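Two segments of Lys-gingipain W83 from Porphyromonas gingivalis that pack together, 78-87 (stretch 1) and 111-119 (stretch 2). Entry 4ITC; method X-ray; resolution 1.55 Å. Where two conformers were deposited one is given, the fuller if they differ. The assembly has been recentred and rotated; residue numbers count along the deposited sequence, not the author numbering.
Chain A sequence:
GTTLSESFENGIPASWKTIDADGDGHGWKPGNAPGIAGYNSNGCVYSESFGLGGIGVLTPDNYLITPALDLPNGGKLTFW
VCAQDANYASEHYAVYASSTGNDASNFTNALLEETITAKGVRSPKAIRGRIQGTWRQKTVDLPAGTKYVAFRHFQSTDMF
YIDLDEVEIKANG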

ATOM      1  N   THR A  78      -8.821  -5.737   5.087  1.00  9.78           N
ATOM      2  CA  THR A  78      -8.375  -6.491   3.933  1.00 10.05           C
ATOM      3  C   THR A  78      -7.951  -5.526   2.844  1.00  9.46           C
ATOM      4  O   THR A  78      -8.463  -4.461   2.736  1.00  9.47           O
ATOM      5  CB  THR A  78      -9.449  -7.447   3.391  1.00 11.77           C
ATOM      6  OG1 THR A  78     -10.585  -6.716   2.948  1.00 13.92           O
ATOM      7  CG2 THR A  78      -9.880  -8.427   4.516  1.00 12.87           C
ATOM      8  N   PHE A  79      -6.976  -5.962   2.048  1.00  9.07           N
ATOM      9  CA  PHE A  79      -6.518  -5.164   0.906  1.00  8.91           C
ATOM     10  C   PHE A  79      -5.800  -6.094  -0.020  1.00  9.33           C
ATOM     11  O   PHE A  79      -5.494  -7.236   0.329  1.00  9.71           O
ATOM     12  CB  PHE A  79      -5.593  -4.001   1.343  1.00  8.58           C
ATOM     13  CG  PHE A  79      -4.356  -4.424   2.053  1.00  8.77           C
ATOM     14  CD1 PHE A  79      -4.379  -4.642   3.408  1.00  8.51           C
ATOM     15  CD2 PHE A  79      -3.155  -4.565   1.390  1.00  9.48           C
ATOM     16  CE1 PHE A  79      -3.245  -5.024   4.096  1.00  9.24           C
ATOM     17  CE2 PHE A  79      -2.008  -4.937   2.071  1.00  9.87           C
ATOM     18  CZ  PHE A  79      -2.062  -5.172   3.430  1.00  9.22           C
ATOM     19  N   TRP A  80      -5.529  -5.594  -1.221  1.00  9.42           N
ATOM     20  CA  TRP A  80      -4.821  -6.327  -2.281  1.00  9.43           C
ATOM     21  C   TRP A  80      -3.505  -5.604  -2.572  1.00  8.89           C
ATOM     22  O   TRP A  80      -3.463  -4.362  -2.592  1.00  8.64           O
ATOM     23  CB  TRP A  80      -5.690  -6.380  -3.542  1.00  9.63           C
ATOM     24  CG  TRP A  80      -6.914  -7.219  -3.356  1.00  9.89           C
ATOM     25  CD1 TRP A  80      -8.084  -6.818  -2.798  1.00 10.22           C
ATOM     26  CD2 TRP A  80      -7.089  -8.596  -3.731  1.00 10.44           C
ATOM     27  NE1 TRP A  80      -8.983  -7.846  -2.792  1.00 11.58           N
ATOM     28  CE2 TRP A  80      -8.394  -8.955  -3.342  1.00 11.57           C
ATOM     29  CE3 TRP A  80      -6.259  -9.568  -4.298  1.00 11.17           C
ATOM     30  CZ2 TRP A  80      -8.908 -10.216  -3.553  1.00 11.59           C
ATOM     31  CZ3 TRP A  80      -6.783 -10.851  -4.517  1.00 11.84           C
ATOM     32  CH2 TRP A  80      -8.076 -11.150  -4.165  1.00 12.50           C
ATOM     33  N   VAL A  81      -2.457  -6.379  -2.813  1.00  9.47           N
ATOM     34  CA  VAL A  81      -1.138  -5.868  -3.113  1.00  9.80           C
ATOM     35  C   VAL A  81      -0.503  -6.668  -4.247  1.00  9.77           C
ATOM     36  O   VAL A  81      -0.751  -7.860  -4.412  1.00  8.78           O
ATOM     37  CB  VAL A  81      -0.254  -5.912  -1.849  1.00 12.20           C
ATOM     38  CG1 VAL A  81      -0.047  -7.319  -1.331  1.00 13.50           C
ATOM     39  CG2 VAL A  81       1.052  -5.180  -2.034  1.00 14.35           C
ATOM     40  N   CYS A  82       0.331  -5.999  -5.021  0.70  9.02           N
ATOM     41  CA  CYS A  82       1.165  -6.676  -5.981  0.70  9.13           C
ATOM     42  C   CYS A  82       2.389  -5.866  -6.242  0.70  9.42           C
ATOM     43  O   CYS A  82       2.480  -4.695  -5.833  0.70  8.62           O
ATOM     44  CB  CYS A  82       0.447  -6.948  -7.290  0.70  9.24           C
ATOM     45  SG  CYS A  82       0.201  -5.510  -8.355  0.70  9.93           S
ATOM     46  N   ALA A  83       3.324  -6.524  -6.925  1.00 10.06           N
ATOM     47  CA  ALA A  83       4.435  -5.877  -7.596  1.00  9.92           C
ATOM     48  C   ALA A  83       3.961  -5.534  -8.996  1.00  9.48           C
ATOM     49  O   ALA A  83       3.500  -6.393  -9.743  1.00  9.80           O
ATOM     50  CB  ALA A  83       5.618  -6.818  -7.705  1.00 10.89           C
ATOM     51  N   GLN A  84       4.154  -4.291  -9.409  1.00  9.19           N
ATOM     52  CA  GLN A  84       3.765  -3.902 -10.758  1.00  9.42           C
ATOM     53  C   GLN A  84       4.520  -4.668 -11.839  1.00  9.34           C
ATOM     54  O   GLN A  84       3.943  -4.983 -12.874  1.00 10.44           O
ATOM     55  CB  GLN A  84       3.986  -2.369 -10.916  1.00 10.03           C
ATOM     56  CG  GLN A  84       3.778  -1.814 -12.330  1.00 10.91           C
ATOM     57  CD  GLN A  84       2.353  -1.977 -12.828  1.00 12.54           C
ATOM     58  OE1 GLN A  84       1.391  -2.149 -12.070  1.00 13.22           O
ATOM     59  NE2 GLN A  84       2.219  -1.932 -14.170  1.00 14.74           N
ATOM     60  N   ASP A  85       5.822  -4.908 -11.624  1.00  9.05           N
ATOM     61  CA  ASP A  85       6.658  -5.579 -12.638  1.00 10.10           C
ATOM     62  C   ASP A  85       7.205  -6.852 -12.026  1.00 10.11           C
ATOM     63  O   ASP A  85       7.954  -6.802 -11.037  1.00 10.98           O
ATOM     64  CB  ASP A  85       7.753  -4.618 -13.097  1.00 11.19           C
ATOM     65  CG  ASP A  85       8.632  -5.183 -14.178  1.00 12.10           C
ATOM     66  OD1 ASP A  85       8.786  -6.428 -14.253  1.00 12.72           O
ATOM     67  OD2 ASP A  85       9.170  -4.383 -14.986  1.00 12.48           O
ATOM     68  N   ALA A  86       6.752  -8.003 -12.552  1.00 10.80           N
ATOM     69  CA  ALA A  86       7.152  -9.315 -12.034  1.00 12.38           C
ATOM     70  C   ALA A  86       8.635  -9.603 -12.050  1.00 12.85           C
ATOM     71  O   ALA A  86       9.100 -10.457 -11.281  1.00 13.43           O
ATOM     72  CB  ALA A  86       6.390 -10.414 -12.782  1.00 13.22           C
ATOM     73  N   ASN A  87       9.387  -8.912 -12.909  1.00 12.83           N
ATOM     74  CA  ASN A  87      10.851  -9.062 -12.957  1.00 14.08           C
ATOM     75  C   ASN A  87      11.580  -8.185 -11.918  1.00 12.95           C
ATOM     76  O   ASN A  87      12.800  -8.298 -11.729  1.00 12.29           O
ATOM     77  CB  ASN A  87      11.368  -8.713 -14.365  1.00 17.17           C
ATOM     78  CG  ASN A  87      10.780  -9.588 -15.451  1.00 20.62           C
ATOM     79  OD1 ASN A  87      10.187  -9.096 -16.423  1.00 28.23           O
ATOM     80  ND2 ASN A  87      10.923 -10.842 -15.297  1.00 22.05           N
ATOM     81  N   LEU A 111       1.573  -4.372  12.151  1.00 12.35           N
ATOM     82  CA  LEU A 111       0.637  -5.496  12.150  1.00 12.03           C
ATOM     83  C   LEU A 111       0.991  -6.553  11.145  1.00 11.62           C
ATOM     84  O   LEU A 111       0.645  -7.735  11.310  1.00 12.27           O
ATOM     85  CB  LEU A 111      -0.788  -4.986  11.877  1.00 12.47           C
ATOM     86  CG  LEU A 111      -1.312  -3.831  12.769  1.00 13.75           C
ATOM     87  CD1 LEU A 111      -2.702  -3.422  12.331  1.00 14.60           C
ATOM     88  CD2 LEU A 111      -1.310  -4.210  14.230  1.00 15.03           C
ATOM     89  N   LEU A 112       1.613  -6.127  10.053  1.00 11.05           N
ATOM     90  CA  LEU A 112       2.003  -6.949   8.922  1.00 10.90           C
ATOM     91  C   LEU A 112       3.253  -6.301   8.322  1.00 10.83           C
ATOM     92  O   LEU A 112       3.301  -5.103   8.182  1.00 10.71           O
ATOM     93  CB  LEU A 112       0.880  -7.044   7.881  1.00 12.58           C
ATOM     94  CG  LEU A 112       1.168  -7.819   6.592  1.00 14.49           C
ATOM     95  CD1 LEU A 112       1.640  -9.215   6.871  1.00 17.45           C
ATOM     96  CD2 LEU A 112      -0.099  -7.904   5.755  1.00 15.93           C
ATOM     97  N   GLU A 113       4.275  -7.083   8.045  1.00 11.22           N
ATOM     98  CA  GLU A 113       5.475  -6.562   7.402  1.00 11.35           C
ATOM     99  C   GLU A 113       6.034  -7.658   6.530  1.00 13.10           C
ATOM    100  O   GLU A 113       6.246  -8.794   7.009  1.00 14.28           O
ATOM    101  CB  GLU A 113       6.500  -6.107   8.438  1.00 12.62           C
ATOM    102  CG  GLU A 113       7.795  -5.641   7.807  1.00 13.76           C
ATOM    103  CD  GLU A 113       8.731  -4.859   8.705  1.00 16.33           C
ATOM    104  OE1 GLU A 113       8.447  -4.706   9.930  1.00 20.49           O
ATOM    105  OE2 GLU A 113       9.771  -4.400   8.187  1.00 15.08           O
ATOM    106  N   GLU A 114       6.288  -7.376   5.255  1.00 12.81           N
ATOM    107  CA  GLU A 114       6.766  -8.386   4.341  1.00 15.23           C
ATOM    108  C   GLU A 114       7.421  -7.808   3.120  1.00 14.70           C
ATOM    109  O   GLU A 114       7.248  -6.619   2.803  1.00 11.26           O
ATOM    110  CB  GLU A 114       5.639  -9.328   3.922  1.00 19.17           C
ATOM    111  CG  GLU A 114       4.627  -8.737   2.979  1.00 21.90           C
ATOM    112  CD  GLU A 114       3.518  -9.721   2.572  1.00 27.72           C
ATOM    113  OE1 GLU A 114       2.908  -9.487   1.504  1.00 32.09           O
ATOM    114  OE2 GLU A 114       3.287 -10.716   3.307  1.00 32.89           O
ATOM    115  N   THR A 115       8.199  -8.645   2.452  1.00 13.77           N
ATOM    116  CA  THR A 115       8.742  -8.338   1.122  1.00 13.86           C
ATOM    117  C   THR A 115       7.999  -9.207   0.121  1.00 14.23           C
ATOM    118  O   THR A 115       7.892 -10.435   0.280  1.00 14.63           O
ATOM    119  CB  THR A 115      10.267  -8.587   1.055  1.00 14.43           C
ATOM    120  OG1 THR A 115      10.937  -7.824   2.065  1.00 13.77           O
ATOM    121  CG2 THR A 115      10.846  -8.191  -0.325  1.00 14.92           C
ATOM    122  N   ILE A 116       7.443  -8.575  -0.909  1.00 13.20           N
ATOM    123  CA  ILE A 116       6.693  -9.279  -1.911  1.00 15.30           C
ATOM    124  C   ILE A 116       7.650 -10.216  -2.638  1.00 16.95           C
ATOM    125  O   ILE A 116       8.784  -9.858  -2.918  1.00 16.59           O
ATOM    126  CB  ILE A 116       6.053  -8.331  -2.941  1.00 15.27           C
ATOM    127  CG1 ILE A 116       5.005  -7.483  -2.257  1.00 16.31           C
ATOM    128  CG2 ILE A 116       5.416  -9.123  -4.086  1.00 15.22           C
ATOM    129  CD1 ILE A 116       4.473  -6.371  -3.151  1.00 16.87           C
ATOM    130  N   THR A 117       7.167 -11.426  -2.893  1.00 22.04           N
ATOM    131  CA  THR A 117       7.887 -12.499  -3.620  1.00 27.33           C
ATOM    132  C   THR A 117       7.242 -12.705  -4.977  1.00 31.03           C
ATOM    133  O   THR A 117       6.025 -12.786  -5.054  1.00 36.05           O
ATOM    134  CB  THR A 117       7.716 -13.853  -2.890  1.00 28.36           C
ATOM    135  N   ALA A 118       8.027 -12.815  -6.052  1.00 33.67           N
ATOM    136  CA  ALA A 118       7.459 -13.201  -7.360  1.00 37.88           C
ATOM    137  C   ALA A 118       6.942 -14.648  -7.288  1.00 38.16           C
ATOM    138  O   ALA A 118       7.514 -15.492  -6.569  1.00 39.43           O
ATOM    139  CB  ALA A 118       8.491 -13.052  -8.474  1.00 38.04           C
ATOM    140  N   LYS A 119       5.850 -14.914  -8.004  1.00 42.55           N
ATOM    141  CA  LYS A 119       5.220 -16.244  -8.023  1.00 44.14           C
ATOM    142  C   LYS A 119       6.064 -17.236  -8.829  1.00 44.52           C
ATOM    143  O   LYS A 119       6.584 -18.198  -8.267  1.00 44.27           O
ATOM    144  CB  LYS A 119       3.806 -16.171  -8.612  1.00 43.02           C
TER

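The contact between residues 78-87 and 111-119 is made by side-chain packing. No hydrogen bond links the two stretches, and although they run in broadly the same direction, with end-to-end vectors 28° apart, their backbones lie too far apart to pair as neighbouring strands: the CA atoms of A83 and I116 are 7.0 Å apart, and those of A86 and A118 6.1 Å. The interface is small, burying 241 Å² summed over both sides.

Apolar contacts between side chains link three residue pairs, and I116 takes part in two of them, with 69 Å² covered by the other stretch, the largest share of any residue. Its CA-to-CB bond points toward stretch 1, and its m,t rotamer extends the longer branch so that CD1 lies 3.8 Å from V81 CG2. The shorter branch meets A83, with I116 CG2 4.3 Å from A83 CB. V81 and A83 lie two residues apart on the strand that runs through 78-83, so the alternation of an extended chain turns both toward stretch 2, while C82 between them points away. V81 is buried and supplies a branched hydrocarbon surface; A83 offers a single methyl group to I116, and I116 CD1 also reaches the backbone N of A83.

The third apolar pair is F79 and L112. The F79 CA-to-CB bond points sideways, but with chi1 at 60° (p) the ring carries its end nearer to stretch 2, where CZ lies 4.1 Å from L112 CD2. The leucine points toward stretch 1, and its t,p rotamer places this methyl obliquely to the ring. A buried aromatic side chain suits this position because its length spans a gap that the backbones leave open.

Contacts between side chains and backbone complete the interface. I116 CD1 lies 3.7 Å from C82 O and 3.9 Å from A83 N, so the same methyl that touches V81 also packs against the main chain around the C82-A83 peptide. C82 CB stays 5.8 Å from I116 CD1, so C82 takes part through its backbone O. Farther along, A118 points its CB toward stretch 1 and brings it 3.9 Å from A86 O. These are van der Waals contacts, and the small alanine side chains accompany a close approach of the two loops.

The polar side chains stay largely outside this packing. E113 and T115 point out of reach, in alternation with L112 and E114. Within stretch 1, N87 N donates a hydrogen bond to D85 OD1 at 2.9 Å, a local link in the loop that carries A86.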